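Local coordinates for protein lactate dehydrogenase, adjacent gene encodes predicted malate dehydrogenase (Cryptosporidium parvum, PDB 4ND3) that probably catalyses the reversible, NAD-dependent interconversion of (S)-lactate and pyruvate, as an L-lactate dehydrogenase of the LDH/MDH superfamily, at residues A8-G13 with D74-T79; D30-D35 with I62-Y67; A80-R85 with A98-S103. All blocks are in the same frame, centred on the assembly; numbering follows the deposited sequence.

Interaction 1 (A8-G13 with D74-T79); sequences AVIGSG and DVVIIT. With NAD (nicotinamide-adenine-dinucleotide), chain C.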
loop_
_atom_site.group_PDB
_atom_site.type_symbol
_atom_site.label_atom_id
_atom_site.label_comp_id
_atom_site.label_asym_id
_atom_site.label_seq_id
_atom_site.Cartn_x
_atom_site.Cartn_y
_atom_site.Cartn_z
ATOM N N ALA A 8 -4.683 -21.121 5.483
ATOM C CA ALA A 8 -5.015 -22.299 4.692
ATOM C C ALA A 8 -6.295 -22.040 3.920
ATOM O O ALA A 8 -7.320 -21.691 4.507
ATOM C CB ALA A 8 -5.183 -23.514 5.586
ATOM N N VAL A 9 -6.228 -22.200 2.602
ATOM C CA VAL A 9 -7.393 -22.067 1.749
ATOM C C VAL A 9 -7.830 -23.459 1.283
ATOM O O VAL A 9 -7.130 -24.114 0.503
ATOM C CB VAL A 9 -7.092 -21.168 0.536
ATOM C CG1 VAL A 9 -8.341 -20.980 -0.301
ATOM C CG2 VAL A 9 -6.547 -19.821 0.996
ATOM N N ILE A 10 -8.986 -23.904 1.770
ATOM C CA ILE A 10 -9.499 -25.233 1.455
ATOM C C ILE A 10 -10.447 -25.136 0.271
ATOM O O ILE A 10 -11.599 -24.712 0.408
ATOM C CB ILE A 10 -10.226 -25.877 2.650
ATOM C CG1 ILE A 10 -9.435 -25.681 3.949
ATOM C CG2 ILE A 10 -10.473 -27.357 2.376
ATOM C CD1 ILE A 10 -7.986 -26.125 3.894
ATOM N N GLY A 11 -9.953 -25.542 -0.893
ATOM C CA GLY A 11 -10.660 -25.353 -2.146
ATOM C C GLY A 11 -9.933 -24.286 -2.932
ATOM O O GLY A 11 -9.912 -23.119 -2.534
ATOM N N SER A 12 -9.327 -24.691 -4.044
ATOM C CA SER A 12 -8.494 -23.809 -4.844
ATOM C C SER A 12 -9.129 -23.554 -6.199
ATOM O O SER A 12 -8.448 -23.485 -7.219
ATOM C CB SER A 12 -7.102 -24.418 -4.992
ATOM O OG SER A 12 -6.562 -24.705 -3.710
ATOM N N GLY A 13 -10.449 -23.395 -6.199
ATOM C CA GLY A 13 -11.173 -23.007 -7.400
ATOM C C GLY A 13 -11.107 -21.509 -7.616
ATOM O O GLY A 13 -10.111 -20.868 -7.282
ATOM N N ASP A 74 -3.137 -20.276 11.077
ATOM C CA ASP A 74 -3.791 -19.277 11.917
ATOM C C ASP A 74 -5.232 -19.081 11.473
ATOM O O ASP A 74 -6.127 -18.924 12.301
ATOM C CB ASP A 74 -3.046 -17.946 11.840
ATOM C CG ASP A 74 -1.640 -18.039 12.367
ATOM O OD1 ASP A 74 -1.476 -18.367 13.559
ATOM O OD2 ASP A 74 -0.696 -17.785 11.593
ATOM N N VAL A 75 -5.445 -19.073 10.159
ATOM C CA VAL A 75 -6.770 -18.888 9.587
ATOM C C VAL A 75 -7.029 -19.973 8.559
ATOM O O VAL A 75 -6.147 -20.314 7.773
ATOM C CB VAL A 75 -6.909 -17.506 8.911
ATOM C CG1 VAL A 75 -8.303 -17.320 8.330
ATOM C CG2 VAL A 75 -6.591 -16.394 9.899
ATOM N N VAL A 76 -8.242 -20.517 8.578
ATOM C CA VAL A 76 -8.675 -21.480 7.578
ATOM C C VAL A 76 -9.868 -20.887 6.852
ATOM O O VAL A 76 -10.864 -20.537 7.483
ATOM C CB VAL A 76 -9.067 -22.827 8.218
ATOM C CG1 VAL A 76 -9.650 -23.773 7.173
ATOM C CG2 VAL A 76 -7.859 -23.456 8.894
ATOM N N ILE A 77 -9.750 -20.751 5.533
ATOM C CA ILE A 77 -10.838 -20.253 4.706
ATOM C C ILE A 77 -11.361 -21.395 3.835
ATOM O O ILE A 77 -10.619 -21.948 3.021
ATOM C CB ILE A 77 -10.393 -19.067 3.828
ATOM C CG1 ILE A 77 -9.726 -17.985 4.684
ATOM C CG2 ILE A 77 -11.590 -18.477 3.107
ATOM C CD1 ILE A 77 -9.160 -16.822 3.891
ATOM N N ILE A 78 -12.638 -21.737 4.009
ATOM C CA ILE A 78 -13.251 -22.880 3.323
ATOM C C ILE A 78 -14.065 -22.445 2.107
ATOM O O ILE A 78 -15.139 -21.858 2.251
ATOM C CB ILE A 78 -14.177 -23.676 4.269
ATOM C CG1 ILE A 78 -13.441 -24.050 5.556
ATOM C CG2 ILE A 78 -14.703 -24.925 3.570
ATOM C CD1 ILE A 78 -14.336 -24.635 6.628
ATOM N N THR A 79 -13.555 -22.746 0.915
ATOM C CA THR A 79 -14.258 -22.451 -0.333
ATOM C C THR A 79 -14.749 -23.725 -1.040
ATOM O O THR A 79 -15.397 -23.647 -2.084
ATOM C CB THR A 79 -13.354 -21.668 -1.307
ATOM O OG1 THR A 79 -12.485 -22.570 -2.000
ATOM C CG2 THR A 79 -12.519 -20.633 -0.567
HETATM P PA NAD C . -15.230 -23.502 -7.777
HETATM O O1A NAD C . -14.456 -22.594 -8.689
HETATM O O2A NAD C . -16.054 -24.611 -8.364
HETATM O O5B NAD C . -14.211 -24.109 -6.713
HETATM C C5B NAD C . -14.588 -25.115 -5.781
HETATM C C4B NAD C . -13.342 -25.940 -5.502
HETATM O O4B NAD C . -13.587 -26.845 -4.429
HETATM C C3B NAD C . -12.907 -26.785 -6.699
HETATM O O3B NAD C . -11.585 -26.431 -7.115
HETATM C C2B NAD C . -12.951 -28.218 -6.200
HETATM O O2B NAD C . -11.897 -29.042 -6.700
HETATM C C1B NAD C . -12.846 -28.036 -4.697
HETATM N N9A NAD C . -13.356 -29.190 -3.925
HETATM C C8A NAD C . -14.396 -29.993 -4.230
HETATM N N7A NAD C . -14.553 -30.939 -3.276
HETATM C C5A NAD C . -13.607 -30.753 -2.347
HETATM C C6A NAD C . -13.217 -31.400 -1.079
HETATM N N6A NAD C . -13.894 -32.476 -0.606
HETATM N N1A NAD C . -12.163 -30.875 -0.415
HETATM C C2A NAD C . -11.477 -29.806 -0.871
HETATM N N3A NAD C . -11.783 -29.174 -2.015
HETATM C C4A NAD C . -12.820 -29.593 -2.779
HETATM O O3 NAD C . -16.214 -22.677 -6.783
HETATM P PN NAD C . -16.057 -21.110 -6.415
HETATM O O1N NAD C . -16.556 -20.288 -7.571
HETATM O O2N NAD C . -14.680 -20.836 -5.874
HETATM O O5D NAD C . -17.090 -21.012 -5.194
HETATM C C5D NAD C . -16.833 -21.753 -4.008
HETATM C C4D NAD C . -18.060 -21.735 -3.107
HETATM O O4D NAD C . -18.268 -20.406 -2.613
HETATM C C3D NAD C . -19.345 -22.130 -3.827
HETATM O O3D NAD C . -20.097 -23.002 -2.984
HETATM C C2D NAD C . -20.085 -20.817 -4.032
HETATM O O2D NAD C . -21.508 -20.955 -4.100
HETATM C C1D NAD C . -19.644 -20.055 -2.795
HETATM N N1N NAD C . -19.773 -18.595 -2.827
HETATM C C2N NAD C . -20.091 -18.013 -1.661
HETATM C C3N NAD C . -20.231 -16.635 -1.547
HETATM C C7N NAD C . -20.591 -16.006 -0.228
HETATM O O7N NAD C . -20.977 -14.848 -0.226
HETATM N N7N NAD C . -20.486 -16.683 0.921
HETATM C C4N NAD C . -20.024 -15.853 -2.679
HETATM C C5N NAD C . -19.686 -16.471 -3.879
HETATM C C6N NAD C . -19.566 -17.857 -3.930
HETATM O O HOH W 1 -12.488 -21.991 -4.568
#
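Ala-8 opens a ladder of four backbone hydrogen bonds between two parallel strands, its N pairing with Val-75 and its O with Ile-77. Ala-8 N gives its proton to Val-75 O at 2.8 Å, and Ala-8 O takes one from Ile-77 N at the same 2.8 Å, with an N-H...O angle of 170°. Ile-77 O then receives Ile-10 N at 2.8 Å and, besides this, the CA-H of Val-9 in a weaker C-H...O contact. The last rung, Thr-79 N to Ile-10 O, is more bent, with an angle of 149° at the hydrogen, where strand 75-78 gives way to a turn. These are the two central strands of a Rossmann fold, strand 6-10 running directly into the glycine-rich GxGxxG turn and Gly-13 taking the N-cap position before helix 14-26. On the other side of strand 6-10 the polar groups are met by strand 30-34: Val-9 bonds to Val-32 and Phe-34, and Gly-11 to Phe-34. Beyond the ladder the Thr-79 side chain takes over. With OG1 between its own N and carbonyl carbon (chi1 82°), the hydroxyl reaches Gly-11 O at 2.7 Å, arriving above the carbonyl plane rather than on a lone pair. OG1 in turn accepts a proton from a water 2.6 Å away. That water receives a weak bond from Gly-13 N and lies 2.8 Å from O2N of the NAD diphosphate, one of several acceptors competing for its protons. On the face bearing Ala-8, Ile-10 and Val-76, Ile-10 CG1 slants across Val-76 CG1 at 3.8 Å, beneath Val-104 and Val-108 of helix 94-111. Gly-11 lets the chain turn here with a positive phi, and Gly-13 lies so close to the coenzyme that its CA comes within 3.3 Å of NAD O5B.

Interaction 2 (D30-D35 with I62-Y67); sequences DVVLFD and IGTNDY. With NAD (nicotinamide-adenine-dinucleotide), chain C.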
loop_
_atom_site.group_PDB
_atom_site.type_symbol
_atom_site.label_atom_id
_atom_site.label_comp_id
_atom_site.label_asym_id
_atom_site.label_seq_id
_atom_site.Cartn_x
_atom_site.Cartn_y
_atom_site.Cartn_z
ATOM N N ASP A 30 1.643 -16.387 4.793
ATOM C CA ASP A 30 1.903 -17.483 3.869
ATOM C C ASP A 30 0.576 -18.169 3.597
ATOM O O ASP A 30 -0.323 -18.145 4.437
ATOM C CB ASP A 30 2.895 -18.490 4.455
ATOM C CG ASP A 30 4.305 -17.951 4.516
ATOM O OD1 ASP A 30 4.626 -16.971 3.809
ATOM O OD2 ASP A 30 5.108 -18.528 5.271
ATOM N N VAL A 31 0.459 -18.769 2.417
ATOM C CA VAL A 31 -0.779 -19.406 1.990
ATOM C C VAL A 31 -0.547 -20.870 1.643
ATOM O O VAL A 31 0.427 -21.208 0.962
ATOM C CB VAL A 31 -1.370 -18.704 0.749
ATOM C CG1 VAL A 31 -2.633 -19.417 0.282
ATOM C CG2 VAL A 31 -1.657 -17.240 1.055
ATOM N N VAL A 32 -1.454 -21.728 2.108
ATOM C CA VAL A 32 -1.510 -23.122 1.675
ATOM C C VAL A 32 -2.804 -23.327 0.898
ATOM O O VAL A 32 -3.888 -23.267 1.474
ATOM C CB VAL A 32 -1.462 -24.091 2.873
ATOM C CG1 VAL A 32 -1.615 -25.535 2.409
ATOM C CG2 VAL A 32 -0.167 -23.902 3.648
ATOM N N LEU A 33 -2.686 -23.532 -0.412
ATOM C CA LEU A 33 -3.834 -23.850 -1.258
ATOM C C LEU A 33 -4.078 -25.362 -1.254
ATOM O O LEU A 33 -3.271 -26.120 -1.795
ATOM C CB LEU A 33 -3.603 -23.373 -2.692
ATOM C CG LEU A 33 -3.944 -21.923 -3.026
ATOM C CD1 LEU A 33 -3.288 -21.511 -4.334
ATOM C CD2 LEU A 33 -5.453 -21.723 -3.101
ATOM N N PHE A 34 -5.184 -25.784 -0.644
ATOM C CA PHE A 34 -5.564 -27.198 -0.576
ATOM C C PHE A 34 -6.672 -27.499 -1.579
ATOM O O PHE A 34 -7.633 -26.738 -1.706
ATOM C CB PHE A 34 -6.033 -27.554 0.839
ATOM C CG PHE A 34 -6.499 -28.984 0.999
ATOM C CD1 PHE A 34 -5.649 -29.953 1.525
ATOM C CD2 PHE A 34 -7.793 -29.359 0.647
ATOM C CE1 PHE A 34 -6.077 -31.266 1.683
ATOM C CE2 PHE A 34 -8.224 -30.670 0.800
ATOM C CZ PHE A 34 -7.364 -31.625 1.319
ATOM N N ASP A 35 -6.536 -28.616 -2.290
ATOM C CA ASP A 35 -7.612 -29.119 -3.141
ATOM C C ASP A 35 -7.445 -30.621 -3.385
ATOM O O ASP A 35 -6.332 -31.147 -3.322
ATOM C CB ASP A 35 -7.644 -28.362 -4.471
ATOM C CG ASP A 35 -9.035 -28.302 -5.079
ATOM O OD1 ASP A 35 -9.613 -29.372 -5.368
ATOM O OD2 ASP A 35 -9.552 -27.177 -5.277
ATOM N N ILE A 62 2.000 -22.294 -1.472
ATOM C CA ILE A 62 2.124 -23.676 -1.956
ATOM C C ILE A 62 0.764 -24.322 -2.193
ATOM O O ILE A 62 -0.239 -23.944 -1.573
ATOM C CB ILE A 62 2.932 -24.574 -0.988
ATOM C CG1 ILE A 62 2.253 -24.665 0.386
ATOM C CG2 ILE A 62 4.354 -24.055 -0.852
ATOM C CD1 ILE A 62 2.934 -25.618 1.345
ATOM N N GLY A 63 0.756 -25.303 -3.096
ATOM C CA GLY A 63 -0.418 -26.109 -3.393
ATOM C C GLY A 63 -0.237 -27.509 -2.842
ATOM O O GLY A 63 0.861 -28.062 -2.897
ATOM N N THR A 64 -1.314 -28.084 -2.316
ATOM C CA THR A 64 -1.254 -29.398 -1.682
ATOM C C THR A 64 -2.580 -30.148 -1.783
ATOM O O THR A 64 -3.628 -29.557 -2.059
ATOM C CB THR A 64 -0.857 -29.283 -0.195
ATOM O OG1 THR A 64 -0.668 -30.590 0.362
ATOM C CG2 THR A 64 -1.926 -28.553 0.607
ATOM N N ASN A 65 -2.509 -31.460 -1.574
ATOM C CA ASN A 65 -3.695 -32.296 -1.417
ATOM C C ASN A 65 -3.680 -33.010 -0.071
ATOM O O ASN A 65 -4.441 -33.950 0.149
ATOM C CB ASN A 65 -3.794 -33.310 -2.562
ATOM C CG ASN A 65 -2.620 -34.279 -2.605
ATOM O OD1 ASN A 65 -1.723 -34.240 -1.764
ATOM N ND2 ASN A 65 -2.626 -35.153 -3.598
ATOM N N ASP A 66 -2.824 -32.535 0.831
ATOM C CA ASP A 66 -2.534 -33.213 2.083
ATOM C C ASP A 66 -2.885 -32.307 3.264
ATOM O O ASP A 66 -2.272 -31.258 3.454
ATOM C CB ASP A 66 -1.045 -33.578 2.113
ATOM C CG ASP A 66 -0.689 -34.527 3.239
ATOM O OD1 ASP A 66 0.421 -35.098 3.194
ATOM O OD2 ASP A 66 -1.501 -34.706 4.168
ATOM N N TYR A 67 -3.857 -32.723 4.067
ATOM C CA TYR A 67 -4.279 -31.925 5.223
ATOM C C TYR A 67 -3.152 -31.669 6.225
ATOM O O TYR A 67 -3.204 -30.695 6.974
ATOM C CB TYR A 67 -5.491 -32.552 5.929
ATOM C CG TYR A 67 -6.818 -32.107 5.351
ATOM C CD1 TYR A 67 -7.681 -33.012 4.733
ATOM C CD2 TYR A 67 -7.207 -30.769 5.420
ATOM C CE1 TYR A 67 -8.894 -32.596 4.205
ATOM C CE2 TYR A 67 -8.414 -30.344 4.893
ATOM C CZ TYR A 67 -9.253 -31.257 4.287
ATOM O OH TYR A 67 -10.451 -30.818 3.768
HETATM P PA NAD C . -15.230 -23.502 -7.777
HETATM O O1A NAD C . -14.456 -22.594 -8.689
HETATM O O2A NAD C . -16.054 -24.611 -8.364
HETATM O O5B NAD C . -14.211 -24.109 -6.713
HETATM C C5B NAD C . -14.588 -25.115 -5.781
HETATM C C4B NAD C . -13.342 -25.940 -5.502
HETATM O O4B NAD C . -13.587 -26.845 -4.429
HETATM C C3B NAD C . -12.907 -26.785 -6.699
HETATM O O3B NAD C . -11.585 -26.431 -7.115
HETATM C C2B NAD C . -12.951 -28.218 -6.200
HETATM O O2B NAD C . -11.897 -29.042 -6.700
HETATM C C1B NAD C . -12.846 -28.036 -4.697
HETATM N N9A NAD C . -13.356 -29.190 -3.925
HETATM C C8A NAD C . -14.396 -29.993 -4.230
HETATM N N7A NAD C . -14.553 -30.939 -3.276
HETATM C C5A NAD C . -13.607 -30.753 -2.347
HETATM C C6A NAD C . -13.217 -31.400 -1.079
HETATM N N6A NAD C . -13.894 -32.476 -0.606
HETATM N N1A NAD C . -12.163 -30.875 -0.415
HETATM C C2A NAD C . -11.477 -29.806 -0.871
HETATM N N3A NAD C . -11.783 -29.174 -2.015
HETATM C C4A NAD C . -12.820 -29.593 -2.779
HETATM O O3 NAD C . -16.214 -22.677 -6.783
HETATM P PN NAD C . -16.057 -21.110 -6.415
HETATM O O1N NAD C . -16.556 -20.288 -7.571
HETATM O O2N NAD C . -14.680 -20.836 -5.874
HETATM O O5D NAD C . -17.090 -21.012 -5.194
HETATM C C5D NAD C . -16.833 -21.753 -4.008
HETATM C C4D NAD C . -18.060 -21.735 -3.107
HETATM O O4D NAD C . -18.268 -20.406 -2.613
HETATM C C3D NAD C . -19.345 -22.130 -3.827
HETATM O O3D NAD C . -20.097 -23.002 -2.984
HETATM C C2D NAD C . -20.085 -20.817 -4.032
HETATM O O2D NAD C . -21.508 -20.955 -4.100
HETATM C C1D NAD C . -19.644 -20.055 -2.795
HETATM N N1N NAD C . -19.773 -18.595 -2.827
HETATM C C2N NAD C . -20.091 -18.013 -1.661
HETATM C C3N NAD C . -20.231 -16.635 -1.547
HETATM C C7N NAD C . -20.591 -16.006 -0.228
HETATM O O7N NAD C . -20.977 -14.848 -0.226
HETATM N N7N NAD C . -20.486 -16.683 0.921
HETATM C C4N NAD C . -20.024 -15.853 -2.679
HETATM C C5N NAD C . -19.686 -16.471 -3.879
HETATM C C6N NAD C . -19.566 -17.857 -3.930
#
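Phe-34 and Tyr-67 lay their rings face to face, centroids 4.1 Å apart and planes 24° from parallel, in an offset stack. The closest touch is Phe-34 CZ to Tyr-67 CE1, the CZ atom sitting over the Tyr-67 face towards its rim. Phe-34 CG stands anti to the backbone N (chi1 178°), which carries the ring past the end of strand 61-64; its CE1 then grazes the Asn-65 carbonyl carbon at 3.4 Å, and NAD C2A of the adenine meets its edge. Tyr-67 also packs against Ile-10 and Val-104, so the pair joins the sheet to helix 94-111. Smaller apolar contacts continue on this face: Val-32 CG1 meets Thr-64 CG2 at 3.5 Å, while Val-32 CG2 lies beside Ile-62 CG1. The backbone bonds are those of parallel strands, Ile-62 N to Val-31 O, Leu-33 N to Ile-62 O, Thr-64 N to Leu-33 O, and finally Asp-35 N to Thr-64 O at 3.1 Å. They close the beta-alpha-beta unit of strand 30-34, helix 40-55 and strand 61-64. Thr-64 OG1 accepts Asp-66 N at 2.9 Å, forming an ST turn that leads the chain towards Tyr-67, and is also bonded to Asp-69 OD2. Asp-35 holds the adenosine ribose with both carboxylate oxygens: OD1 accepts from NAD O2B at 2.7 Å and OD2 from NAD O3B at 2.8 Å. Each oxygen has a second donor, Ala-37 N at OD1 and Ser-12 N at OD2, which fix the rotation of the group. An acidic side chain paired with both ribose hydroxyls, as in other NAD-dependent Rossmann enzymes, is consistent with a preference for NAD over NADP, whose 2'-phosphate would probably be repelled here.

Interaction 3 (A80-R85 with A98-S103); sequences ASIPGR and ARILDS. With NAD (nicotinamide-adenine-dinucleotide), chain C.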
loop_
_atom_site.group_PDB
_atom_site.type_symbol
_atom_site.label_atom_id
_atom_site.label_comp_id
_atom_site.label_asym_id
_atom_site.label_seq_id
_atom_site.Cartn_x
_atom_site.Cartn_y
_atom_site.Cartn_z
ATOM N N ALA A 80 -14.452 -24.885 -0.457
ATOM C CA ALA A 80 -14.687 -26.182 -1.098
ATOM C C ALA A 80 -16.160 -26.409 -1.400
ATOM O O ALA A 80 -17.008 -26.205 -0.541
ATOM C CB ALA A 80 -14.155 -27.301 -0.214
ATOM N N SER A 81 -16.450 -26.843 -2.623
ATOM C CA SER A 81 -17.821 -26.990 -3.087
ATOM C C SER A 81 -17.937 -27.967 -4.256
ATOM O O SER A 81 -16.984 -28.159 -5.013
ATOM C CB SER A 81 -18.363 -25.624 -3.520
ATOM O OG SER A 81 -19.657 -25.738 -4.082
ATOM N N ILE A 82 -19.120 -28.568 -4.393
ATOM C CA ILE A 82 -19.458 -29.382 -5.565
ATOM C C ILE A 82 -19.553 -28.488 -6.803
ATOM O O ILE A 82 -19.819 -27.293 -6.680
ATOM C CB ILE A 82 -20.778 -30.173 -5.370
ATOM C CG1 ILE A 82 -21.987 -29.233 -5.216
ATOM C CG2 ILE A 82 -20.669 -31.097 -4.168
ATOM C CD1 ILE A 82 -23.317 -29.956 -5.176
ATOM N N PRO A 83 -19.334 -29.059 -7.999
ATOM C CA PRO A 83 -19.257 -28.217 -9.195
ATOM C C PRO A 83 -20.602 -27.681 -9.676
ATOM O O PRO A 83 -21.649 -28.207 -9.309
ATOM C CB PRO A 83 -18.646 -29.149 -10.248
ATOM C CG PRO A 83 -18.975 -30.523 -9.790
ATOM C CD PRO A 83 -19.010 -30.469 -8.290
ATOM N N GLY A 84 -20.550 -26.630 -10.491
ATOM C CA GLY A 84 -21.737 -26.064 -11.119
ATOM C C GLY A 84 -22.360 -24.962 -10.284
ATOM O O GLY A 84 -22.465 -25.082 -9.063
ATOM N N ARG A 85 -22.766 -23.884 -10.947
ATOM C CA ARG A 85 -23.475 -22.790 -10.281
ATOM C C ARG A 85 -24.887 -23.224 -9.887
ATOM O O ARG A 85 -25.476 -24.096 -10.531
ATOM C CB ARG A 85 -23.551 -21.545 -11.178
ATOM C CG ARG A 85 -24.180 -21.765 -12.551
ATOM C CD ARG A 85 -24.785 -20.484 -13.116
ATOM N NE ARG A 85 -25.995 -20.085 -12.394
ATOM C CZ ARG A 85 -26.781 -19.061 -12.725
ATOM N NH1 ARG A 85 -26.504 -18.297 -13.779
ATOM N NH2 ARG A 85 -27.855 -18.795 -11.989
ATOM N N ALA A 98 -22.534 -30.035 2.473
ATOM C CA ALA A 98 -22.548 -30.500 3.855
ATOM C C ALA A 98 -21.578 -31.676 4.036
ATOM O O ALA A 98 -20.846 -31.735 5.026
ATOM C CB ALA A 98 -23.953 -30.905 4.265
ATOM N N ARG A 99 -21.568 -32.591 3.067
ATOM C CA ARG A 99 -20.695 -33.769 3.124
ATOM C C ARG A 99 -19.231 -33.382 2.931
ATOM O O ARG A 99 -18.354 -33.941 3.575
ATOM C CB ARG A 99 -21.107 -34.817 2.083
ATOM C CG ARG A 99 -22.532 -35.327 2.245
ATOM C CD ARG A 99 -22.691 -36.287 3.416
ATOM N NE ARG A 99 -22.795 -37.676 2.965
ATOM C CZ ARG A 99 -21.796 -38.563 2.924
ATOM N NH1 ARG A 99 -20.565 -38.243 3.313
ATOM N NH2 ARG A 99 -22.038 -39.795 2.484
ATOM N N ILE A 100 -18.968 -32.417 2.054
ATOM C CA ILE A 100 -17.613 -31.887 1.904
ATOM C C ILE A 100 -17.117 -31.319 3.230
ATOM O O ILE A 100 -16.013 -31.637 3.667
ATOM C CB ILE A 100 -17.532 -30.810 0.804
ATOM C CG1 ILE A 100 -17.704 -31.458 -0.570
ATOM C CG2 ILE A 100 -16.199 -30.073 0.865
ATOM C CD1 ILE A 100 -17.869 -30.473 -1.706
ATOM N N LEU A 101 -17.938 -30.493 3.874
ATOM C CA LEU A 101 -17.549 -29.860 5.141
ATOM C C LEU A 101 -17.327 -30.853 6.282
ATOM O O LEU A 101 -16.547 -30.576 7.193
ATOM C CB LEU A 101 -18.560 -28.780 5.560
ATOM C CG LEU A 101 -18.188 -27.350 5.153
ATOM C CD1 LEU A 101 -17.886 -27.238 3.667
ATOM C CD2 LEU A 101 -19.302 -26.394 5.534
ATOM N N ASP A 102 -18.003 -32.001 6.236
ATOM C CA ASP A 102 -17.711 -33.094 7.170
ATOM C C ASP A 102 -16.240 -33.477 7.053
ATOM O O ASP A 102 -15.544 -33.590 8.055
ATOM C CB ASP A 102 -18.580 -34.334 6.893
ATOM C CG ASP A 102 -20.050 -34.109 7.202
ATOM O OD1 ASP A 102 -20.902 -34.758 6.557
ATOM O OD2 ASP A 102 -20.359 -33.284 8.084
ATOM N N SER A 103 -15.776 -33.655 5.818
ATOM C CA SER A 103 -14.383 -34.006 5.555
ATOM C C SER A 103 -13.429 -32.883 5.975
ATOM O O SER A 103 -12.401 -33.135 6.606
ATOM C CB SER A 103 -14.192 -34.335 4.072
ATOM O OG SER A 103 -12.879 -34.795 3.815
HETATM P PA NAD C . -15.230 -23.502 -7.777
HETATM O O1A NAD C . -14.456 -22.594 -8.689
HETATM O O2A NAD C . -16.054 -24.611 -8.364
HETATM O O5B NAD C . -14.211 -24.109 -6.713
HETATM C C5B NAD C . -14.588 -25.115 -5.781
HETATM C C4B NAD C . -13.342 -25.940 -5.502
HETATM O O4B NAD C . -13.587 -26.845 -4.429
HETATM C C3B NAD C . -12.907 -26.785 -6.699
HETATM O O3B NAD C . -11.585 -26.431 -7.115
HETATM C C2B NAD C . -12.951 -28.218 -6.200
HETATM O O2B NAD C . -11.897 -29.042 -6.700
HETATM C C1B NAD C . -12.846 -28.036 -4.697
HETATM N N9A NAD C . -13.356 -29.190 -3.925
HETATM C C8A NAD C . -14.396 -29.993 -4.230
HETATM N N7A NAD C . -14.553 -30.939 -3.276
HETATM C C5A NAD C . -13.607 -30.753 -2.347
HETATM C C6A NAD C . -13.217 -31.400 -1.079
HETATM N N6A NAD C . -13.894 -32.476 -0.606
HETATM N N1A NAD C . -12.163 -30.875 -0.415
HETATM C C2A NAD C . -11.477 -29.806 -0.871
HETATM N N3A NAD C . -11.783 -29.174 -2.015
HETATM C C4A NAD C . -12.820 -29.593 -2.779
HETATM O O3 NAD C . -16.214 -22.677 -6.783
HETATM P PN NAD C . -16.057 -21.110 -6.415
HETATM O O1N NAD C . -16.556 -20.288 -7.571
HETATM O O2N NAD C . -14.680 -20.836 -5.874
HETATM O O5D NAD C . -17.090 -21.012 -5.194
HETATM C C5D NAD C . -16.833 -21.753 -4.008
HETATM C C4D NAD C . -18.060 -21.735 -3.107
HETATM O O4D NAD C . -18.268 -20.406 -2.613
HETATM C C3D NAD C . -19.345 -22.130 -3.827
HETATM O O3D NAD C . -20.097 -23.002 -2.984
HETATM C C2D NAD C . -20.085 -20.817 -4.032
HETATM O O2D NAD C . -21.508 -20.955 -4.100
HETATM C C1D NAD C . -19.644 -20.055 -2.795
HETATM N N1N NAD C . -19.773 -18.595 -2.827
HETATM C C2N NAD C . -20.091 -18.013 -1.661
HETATM C C3N NAD C . -20.231 -16.635 -1.547
HETATM C C7N NAD C . -20.591 -16.006 -0.228
HETATM O O7N NAD C . -20.977 -14.848 -0.226
HETATM N N7N NAD C . -20.486 -16.683 0.921
HETATM C C4N NAD C . -20.024 -15.853 -2.679
HETATM C C5N NAD C . -19.686 -16.471 -3.879
HETATM C C6N NAD C . -19.566 -17.857 -3.930
#
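Ser-81 OG, on a residue whose carbonyl carbon packs against Ile-100, is held from more than one side. It is bonded to NAD O3D of the nicotinamide ribose at 3.0 Å and to Asn-97 ND2, and Ile-82 O lies 3.0 Å from it as well. OG stands anti to the Ser-81 N (chi1 175°), which turns it to the ribose, while the Ser-81 N-H makes a weak bond to NAD O4B of the other ribose, 3.4 Å away. The segment is thus tied to both sugars of the coenzyme. Across to helix 94-111 the contact is apolar and rests on the two branches of Ile-100. CG2 touches Ala-80 CB at 3.6 Å. CD1, at the end of the other branch, reaches the backbone at Ile-82 N, 3.5 Å away, and Ile-82 CG2 at 3.8 Å, the two isoleucine side chains lying at a slant. Asn-97 OD1 takes the Ile-82 N-H, and Thr-121 OG1 is bonded to Ala-80 O, so these loop polar groups are met within the same chain. Ala-80 CB and Ile-100 CG2 lie over the same face of the adenine, 3.5 Å from NAD N3A and 3.6 Å from NAD N6A respectively. The chemistry therefore divides the work: methyl groups give the flat base an apolar bed, while the serine and its backbone recognise the ribose oxygens.

All three contacts belong to the NAD-binding Rossmann domain and touch one NAD molecule. Interactions 1 and 2 share the six-stranded parallel sheet, their centres about 8 Å apart: strand 6-10 neighbours strand 30-34, so the order 61-64, 30-34, 6-10, 75-78 runs through both pairs. Along the chain interaction 2 falls between the two segments of interaction 1. Interaction 3 follows, in the loop after strand 75-78 and on helix 94-111, about 13 Å between centres from interaction 1 and 17 Å from interaction 2. Ile-78 packs on Leu-101, and Ile-10 O on Ala-80 CB. Together they line the coenzyme site at the C-terminal ends of strands 6-10, 30-34 and 75-78, with helix 94-111 adding to the adenine side.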